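Local coordinates for protein ORF98 PTP-2 (Cydia pomonella granulosis virus, PDB 6I28) that probably dephosphorylates tyrosine and serine/threonine residues of proteins, possibly MAP kinases, as a viral member of the dual-specificity phosphatase family, at residues S48-I53 / G62-V67; G76-N81 / E144-L149; L114-I119 / R138-S143. All blocks are in the same frame, centred on the assembly; numbering follows the deposited sequence.

Contact 1: S48-I53 / G62-V67; sequences SDVAPI and GDHLHV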
# COMPACT_ATOMS: atom_id res chain seq x y z
N SER A 48 -9.75 -2.55 12.50
CA SER A 48 -10.58 -1.74 13.38
C SER A 48 -11.69 -1.08 12.57
O SER A 48 -11.82 -1.30 11.36
CB SER A 48 -9.72 -0.71 14.12
OG SER A 48 -9.00 0.17 13.27
N ASP A 49 -12.49 -0.26 13.23
CA ASP A 49 -13.61 0.41 12.57
C ASP A 49 -13.12 1.55 11.69
O ASP A 49 -12.40 2.43 12.17
CB ASP A 49 -14.57 0.96 13.62
CG ASP A 49 -15.92 1.35 13.05
OD1 ASP A 49 -16.09 1.34 11.81
OD2 ASP A 49 -16.81 1.68 13.87
N VAL A 50 -13.52 1.54 10.40
CA VAL A 50 -13.07 2.57 9.47
C VAL A 50 -14.02 3.76 9.31
O VAL A 50 -13.59 4.83 8.85
CB VAL A 50 -12.82 1.99 8.06
CG1 VAL A 50 -14.12 1.89 7.25
CG2 VAL A 50 -11.79 2.84 7.28
N ALA A 51 -15.30 3.61 9.68
CA ALA A 51 -16.27 4.68 9.45
C ALA A 51 -15.85 6.01 10.08
O ALA A 51 -16.09 7.07 9.46
CB ALA A 51 -17.64 4.25 9.98
N PRO A 52 -15.24 6.03 11.25
CA PRO A 52 -14.76 7.32 11.80
C PRO A 52 -13.67 7.94 10.97
O PRO A 52 -13.61 9.18 10.85
CB PRO A 52 -14.24 6.93 13.19
CG PRO A 52 -15.01 5.63 13.54
CD PRO A 52 -15.18 4.93 12.23
N ILE A 53 -12.77 7.13 10.43
CA ILE A 53 -11.72 7.68 9.57
C ILE A 53 -12.35 8.24 8.30
O ILE A 53 -12.00 9.34 7.86
CB ILE A 53 -10.65 6.64 9.25
CG1 ILE A 53 -10.02 6.13 10.54
CG2 ILE A 53 -9.58 7.26 8.40
CD1 ILE A 53 -9.04 5.03 10.31
N GLY A 62 -15.60 7.35 -3.55
CA GLY A 62 -14.72 6.63 -4.37
C GLY A 62 -13.27 6.89 -4.09
O GLY A 62 -12.43 6.14 -4.55
N ASP A 63 -12.97 7.96 -3.35
CA ASP A 63 -11.59 8.30 -3.04
C ASP A 63 -11.14 7.78 -1.70
O ASP A 63 -9.95 7.98 -1.34
CB ASP A 63 -11.34 9.81 -3.11
CG ASP A 63 -11.42 10.36 -4.53
OD1 ASP A 63 -11.29 9.59 -5.50
OD2 ASP A 63 -11.68 11.57 -4.67
N HIS A 64 -11.95 6.98 -1.03
CA HIS A 64 -11.53 6.33 0.21
C HIS A 64 -12.00 4.88 0.17
O HIS A 64 -13.21 4.62 0.17
CB HIS A 64 -12.08 7.05 1.42
CG HIS A 64 -11.45 6.63 2.71
ND1 HIS A 64 -11.54 7.37 3.87
CD2 HIS A 64 -10.71 5.53 3.01
CE1 HIS A 64 -10.87 6.75 4.82
NE2 HIS A 64 -10.36 5.63 4.33
N LEU A 65 -11.05 3.97 0.08
CA LEU A 65 -11.25 2.54 0.02
C LEU A 65 -10.78 1.89 1.32
O LEU A 65 -9.69 2.19 1.81
CB LEU A 65 -10.43 1.96 -1.13
CG LEU A 65 -10.51 0.45 -1.41
CD1 LEU A 65 -11.98 0.17 -1.65
CD2 LEU A 65 -9.70 0.01 -2.60
N HIS A 66 -11.55 0.95 1.80
CA HIS A 66 -11.25 0.16 2.99
C HIS A 66 -11.29 -1.31 2.63
O HIS A 66 -12.25 -1.78 2.03
CB HIS A 66 -12.29 0.45 4.10
CG HIS A 66 -12.19 -0.48 5.27
ND1 HIS A 66 -13.28 -1.18 5.76
CD2 HIS A 66 -11.14 -0.84 6.04
CE1 HIS A 66 -12.90 -1.92 6.79
NE2 HIS A 66 -11.60 -1.74 6.97
N VAL A 67 -10.27 -2.06 3.05
CA VAL A 67 -10.34 -3.52 3.11
C VAL A 67 -10.10 -3.94 4.55
O VAL A 67 -9.04 -3.63 5.13
CB VAL A 67 -9.30 -4.20 2.18
CG1 VAL A 67 -9.38 -5.70 2.39
CG2 VAL A 67 -9.54 -3.88 0.73

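Contact 2: G76-N81 / E144-L149; sequences GALADN and EHFVEL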
# COMPACT_ATOMS: atom_id res chain seq x y z
N GLY A 76 -6.30 -14.29 5.02
CA GLY A 76 -5.97 -14.09 3.62
C GLY A 76 -6.60 -12.86 2.99
O GLY A 76 -6.50 -12.71 1.77
N ALA A 77 -7.21 -11.95 3.77
CA ALA A 77 -8.02 -10.89 3.16
C ALA A 77 -7.21 -9.92 2.31
O ALA A 77 -7.69 -9.44 1.26
CB ALA A 77 -8.78 -10.10 4.22
N LEU A 78 -5.99 -9.57 2.74
CA LEU A 78 -5.18 -8.70 1.91
C LEU A 78 -4.80 -9.41 0.61
O LEU A 78 -4.95 -8.86 -0.50
CB LEU A 78 -3.94 -8.24 2.67
CG LEU A 78 -3.05 -7.35 1.81
CD1 LEU A 78 -3.75 -6.24 1.13
CD2 LEU A 78 -1.98 -6.78 2.65
N ALA A 79 -4.36 -10.66 0.73
CA ALA A 79 -4.03 -11.47 -0.44
C ALA A 79 -5.25 -11.65 -1.34
O ALA A 79 -5.15 -11.57 -2.58
CB ALA A 79 -3.50 -12.84 0.01
N ASP A 80 -6.41 -11.90 -0.72
CA ASP A 80 -7.64 -12.08 -1.47
C ASP A 80 -8.00 -10.85 -2.29
O ASP A 80 -8.70 -10.97 -3.31
CB ASP A 80 -8.77 -12.37 -0.52
CG ASP A 80 -8.76 -13.79 0.00
OD1 ASP A 80 -8.00 -14.68 -0.51
OD2 ASP A 80 -9.52 -14.03 0.97
N ASN A 81 -7.60 -9.65 -1.83
CA ASN A 81 -7.97 -8.38 -2.43
C ASN A 81 -6.80 -7.71 -3.16
O ASN A 81 -6.93 -6.57 -3.60
CB ASN A 81 -8.50 -7.48 -1.33
CG ASN A 81 -9.89 -7.85 -0.91
OD1 ASN A 81 -10.85 -7.44 -1.55
ND2 ASN A 81 -10.02 -8.67 0.16
N GLU A 144 6.40 -12.11 7.71
CA GLU A 144 6.94 -13.15 6.85
C GLU A 144 5.92 -13.63 5.82
O GLU A 144 6.27 -13.85 4.65
CB GLU A 144 7.43 -14.34 7.68
CG GLU A 144 8.88 -14.25 8.06
CD GLU A 144 9.40 -15.51 8.75
OE1 GLU A 144 10.08 -15.38 9.79
OE2 GLU A 144 9.13 -16.63 8.24
N HIS A 145 4.66 -13.81 6.22
CA HIS A 145 3.70 -14.33 5.25
C HIS A 145 3.38 -13.32 4.15
O HIS A 145 3.02 -13.71 3.03
CB HIS A 145 2.41 -14.82 5.93
CG HIS A 145 1.55 -13.73 6.48
ND1 HIS A 145 1.86 -13.06 7.66
CD2 HIS A 145 0.37 -13.22 6.06
CE1 HIS A 145 0.92 -12.17 7.92
NE2 HIS A 145 0.01 -12.23 6.96
N PHE A 146 3.49 -12.02 4.44
CA PHE A 146 3.36 -11.04 3.36
C PHE A 146 4.57 -11.09 2.42
O PHE A 146 4.43 -10.86 1.22
CB PHE A 146 3.18 -9.62 3.88
CG PHE A 146 1.87 -9.38 4.55
CD1 PHE A 146 0.70 -9.93 4.05
CD2 PHE A 146 1.80 -8.57 5.65
CE1 PHE A 146 -0.49 -9.73 4.73
CE2 PHE A 146 0.57 -8.34 6.30
CZ PHE A 146 -0.56 -8.90 5.80
N VAL A 147 5.77 -11.33 2.97
CA VAL A 147 6.96 -11.50 2.13
C VAL A 147 6.78 -12.67 1.18
O VAL A 147 7.09 -12.57 -0.01
CB VAL A 147 8.21 -11.66 3.00
CG1 VAL A 147 9.42 -12.04 2.12
CG2 VAL A 147 8.50 -10.40 3.80
N GLU A 148 6.27 -13.80 1.68
CA GLU A 148 6.05 -14.93 0.78
C GLU A 148 4.94 -14.63 -0.22
O GLU A 148 5.01 -15.05 -1.38
CB GLU A 148 5.76 -16.20 1.58
CG GLU A 148 6.95 -16.73 2.38
CD GLU A 148 8.22 -16.97 1.53
OE1 GLU A 148 8.13 -17.64 0.47
OE2 GLU A 148 9.31 -16.48 1.95
N LEU A 149 3.91 -13.89 0.18
CA LEU A 149 2.84 -13.51 -0.75
C LEU A 149 3.40 -12.78 -1.95
O LEU A 149 3.07 -13.11 -3.10
CB LEU A 149 1.80 -12.66 -0.04
CG LEU A 149 0.76 -11.92 -0.87
CD1 LEU A 149 -0.19 -12.87 -1.45
CD2 LEU A 149 -0.02 -10.94 -0.00

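Contact 3: L114-I119 / R138-S143; sequences LAIYYI and RAVHPS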
# COMPACT_ATOMS: atom_id res chain seq x y z
N LEU A 114 1.25 -3.58 0.40
CA LEU A 114 0.61 -3.11 -0.82
C LEU A 114 1.46 -2.11 -1.60
O LEU A 114 1.46 -2.14 -2.84
CB LEU A 114 -0.76 -2.50 -0.51
CG LEU A 114 -1.62 -1.93 -1.65
CD1 LEU A 114 -1.86 -2.99 -2.70
CD2 LEU A 114 -2.94 -1.36 -1.12
N ALA A 115 2.13 -1.19 -0.90
CA ALA A 115 3.00 -0.23 -1.58
C ALA A 115 4.11 -0.95 -2.33
O ALA A 115 4.37 -0.65 -3.51
CB ALA A 115 3.56 0.75 -0.57
N ILE A 116 4.72 -1.95 -1.70
CA ILE A 116 5.82 -2.68 -2.32
C ILE A 116 5.31 -3.40 -3.54
O ILE A 116 5.96 -3.41 -4.59
CB ILE A 116 6.47 -3.64 -1.30
CG1 ILE A 116 7.26 -2.88 -0.21
CG2 ILE A 116 7.40 -4.68 -2.01
CD1 ILE A 116 7.92 -3.76 0.89
N TYR A 117 4.11 -3.98 -3.45
CA TYR A 117 3.57 -4.73 -4.57
C TYR A 117 3.23 -3.81 -5.73
O TYR A 117 3.51 -4.13 -6.90
CB TYR A 117 2.30 -5.47 -4.14
CG TYR A 117 1.66 -6.24 -5.30
CD1 TYR A 117 2.33 -7.20 -5.97
CD2 TYR A 117 0.38 -5.97 -5.70
CE1 TYR A 117 1.75 -7.93 -7.03
CE2 TYR A 117 -0.25 -6.64 -6.74
CZ TYR A 117 0.43 -7.62 -7.42
OH TYR A 117 -0.15 -8.32 -8.47
N TYR A 118 2.61 -2.66 -5.44
CA TYR A 118 2.41 -1.68 -6.48
C TYR A 118 3.69 -1.31 -7.20
O TYR A 118 3.69 -1.24 -8.43
CB TYR A 118 1.71 -0.43 -5.94
CG TYR A 118 1.38 0.54 -7.01
CD1 TYR A 118 0.23 0.35 -7.78
CD2 TYR A 118 2.21 1.62 -7.35
CE1 TYR A 118 -0.09 1.18 -8.78
CE2 TYR A 118 1.83 2.51 -8.39
CZ TYR A 118 0.69 2.24 -9.11
OH TYR A 118 0.26 3.03 -10.16
N ILE A 119 4.82 -1.17 -6.47
CA ILE A 119 6.07 -0.82 -7.12
C ILE A 119 6.67 -2.00 -7.88
O ILE A 119 7.19 -1.83 -8.99
CB ILE A 119 7.01 -0.25 -6.02
CG1 ILE A 119 6.48 1.13 -5.55
CG2 ILE A 119 8.47 -0.16 -6.50
CD1 ILE A 119 7.30 1.76 -4.47
N ARG A 138 11.20 4.78 4.20
CA ARG A 138 10.52 4.51 5.46
C ARG A 138 10.91 3.11 5.87
O ARG A 138 10.72 2.17 5.09
CB ARG A 138 9.01 4.59 5.31
CG ARG A 138 8.20 4.32 6.63
CD ARG A 138 6.71 4.34 6.36
NE ARG A 138 5.90 4.06 7.56
CZ ARG A 138 5.62 4.94 8.52
NH1 ARG A 138 6.09 6.19 8.45
NH2 ARG A 138 4.87 4.59 9.57
N ALA A 139 11.45 2.96 7.07
CA ALA A 139 11.79 1.64 7.58
C ALA A 139 10.50 0.82 7.67
O ALA A 139 9.64 1.11 8.48
CB ALA A 139 12.45 1.73 8.95
N VAL A 140 10.36 -0.19 6.83
CA VAL A 140 9.21 -1.08 6.84
C VAL A 140 9.70 -2.50 7.12
O VAL A 140 10.90 -2.80 7.01
CB VAL A 140 8.44 -1.01 5.50
CG1 VAL A 140 7.89 0.36 5.29
CG2 VAL A 140 9.41 -1.38 4.35
N HIS A 141 8.77 -3.36 7.52
CA HIS A 141 9.10 -4.73 7.91
C HIS A 141 7.87 -5.61 7.71
O HIS A 141 7.17 -5.93 8.68
CB HIS A 141 9.59 -4.79 9.36
CG HIS A 141 10.30 -6.07 9.69
ND1 HIS A 141 9.88 -6.92 10.70
CD2 HIS A 141 11.39 -6.65 9.14
CE1 HIS A 141 10.70 -7.96 10.76
NE2 HIS A 141 11.62 -7.82 9.84
N PRO A 142 7.59 -6.02 6.48
CA PRO A 142 6.42 -6.87 6.24
C PRO A 142 6.55 -8.20 6.96
O PRO A 142 7.62 -8.81 7.01
CB PRO A 142 6.41 -7.05 4.71
CG PRO A 142 7.18 -5.88 4.19
CD PRO A 142 8.26 -5.65 5.22
N SER A 143 5.45 -8.63 7.56
CA SER A 143 5.44 -9.94 8.17
C SER A 143 5.85 -11.02 7.18
O SER A 143 5.63 -10.89 5.97
CB SER A 143 4.07 -10.26 8.72
OG SER A 143 3.59 -9.19 9.53

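Contact 1: S48-I53 / G62-V67
A beta-alpha-beta crossover joins strand 41-46 to the neighbouring parallel strand 64-68 through helix 51-57, and this contact packs the approach to that helix, and its first turn, against the second strand. Val-50, in the turn that leads into the helix, sits over one face of the His-66 imidazole. Its CB lies 3.8 Å from the centroid of the His-66 ring and only 9° from the ring normal, which makes this a CH-pi contact centred on the ring. With chi1 at 83°, CG1 falls between the backbone N and the carbonyl carbon of Val-50 and reaches the ND1 side of the same imidazole, 3.5 Å from ND1 of His-66. The other methyl, CG2, lies on the CG and CD2 side of the ring.

One turn further on, Ile-53 meets His-64 differently. Its CG2 approaches the imidazole at the edge, nearly in plane, 3.8 Å from CE1 of His-64, and the two side chains cross at about a right angle. His-64 NE2 is hydrogen-bonded to Ser-44 OG on the adjacent strand, which helps to fix the rotation of that ring, while His-66 NE2 makes a weak hydrogen bond to Ile-46 O.

Asp-49 precedes the turn. Its OD1 accepts from Ala-51 N over 3.2 Å, with the donor 51° above the carboxylate plane, a capping bond. Val-50 on the face of one strand histidine and Ile-53 at the edge of another is how the crossover connection of this beta-alpha-beta unit packs on the outermost strand of the sheet.

Contact 2: G76-N81 / E144-L149
Leu-149 presents both of its methyls to Ala-79 across the gap between helix 144-151 and the short helix 77-80. CD1 of Leu-149 comes within 3.6 Å of CB of Ala-79, and CD2 of Leu-149 lies 4.0 Å from the same methyl, so both prongs of the leucine face the alanine methyl. Placing CG of Leu-149 anti to the backbone N (chi1 168°) carries the fork out to the other helix. Because Ala-79 ends at CB, the backbones approach closely here, with 7.2 Å between CA of Ala-79 and CA of Leu-149.

Leu-78 makes the second, more deeply buried half of the contact. Its CD2 comes obliquely to the CE1-CZ bond of Phe-146, 3.9 Å from CE1 and a little further from CZ, the two side chains running nearly perpendicular to each other. Both also lie against Thr-113 of helix 110-123, the helix that follows the signature phosphate-binding loop of the dual-specificity phosphatase fold. Phe-146 additionally touches Ser-109 and Arg-110, so this apolar cluster reaches the junction of that loop and its helix.

The phenyl ring of Phe-146 has a polar neighbour on its own helix: NE2 of His-145 stands 3.4 Å above the ring plane of Phe-146, displaced toward the rim. Asn-81, where helix 77-80 gives way to helix 82-95, donates from ND2 to Ala-77 O over 2.7 Å in a nearly straight bond (171°), with the acceptor in the amide plane of Asn-81.

Contact 3: L114-I119 / R138-S143
Ile-116 reaches the loop 138-143 through an extended CG1 branch: chi1 of -71° sets CG1 beside the backbone N and anti to the carbonyl carbon, and chi2 of 178° straightens the branch so that CD1 is its leading atom. That methyl meets CG of Pro-142 at 4.0 Å. The same CD1 lies 4.5 Å from CG2 of Val-140, the nearer of the two Val-140 methyls, a looser touch.

The interaction is wholly apolar, and all three residues are buried. A single methyl therefore does the work for the helix, pointing at two alternate loop residues, while the intervening His-141 directs its side chain away. The chain of the loop stands well off the helix, with 9.5 Å between CA of Ile-116 and CA of Pro-142, so the isoleucine branch bridges somewhat under half of the separation and Pro-142 CG meets it from the other side. Helix 127-137 supplies further packing: Tyr-127 touches both Ile-116 and Pro-142, and Phe-131 touches Val-140.

Backbone and side-chain bonds bind the loop to the phosphate-binding loop that precedes helix 110-123. His-141 pairs with Val-108 through the main chain; Arg-138, whose guanidinium also forms a salt bridge with Asp-10, donates from NE to Gly-107 O; and Ser-143 OG is hydrogen-bonded to Ser-109 OG and also to Asp-71 OD1 of another loop. Ser-143 takes the N-cap position of helix 144-151, so the loop passes directly into the next helix. The arrangement belongs to the helical half of the dual-specificity phosphatase fold, where the helix following the HCX5R phosphate-binding loop packs against the connection between two later helices.

In the fold
From the N terminus, contact 1 comes first and closes a short loop, holding the beginning of helix 51-57 on the edge strand 64-68. The chain then runs on to helix 77-80, where contact 2 opens; Val-67 packs on Asn-81, so the first two contacts adjoin. Contact 2 is closed only by helix 144-151, after a long excursion. Contact 3 falls entirely within that excursion, joining helix 110-123 to the loop 138-143, and it touches contact 2 where Val-147 meets Pro-142 O. Together the three tie the border of the central sheet, the short helix beside it and the later helices into one catalytic domain.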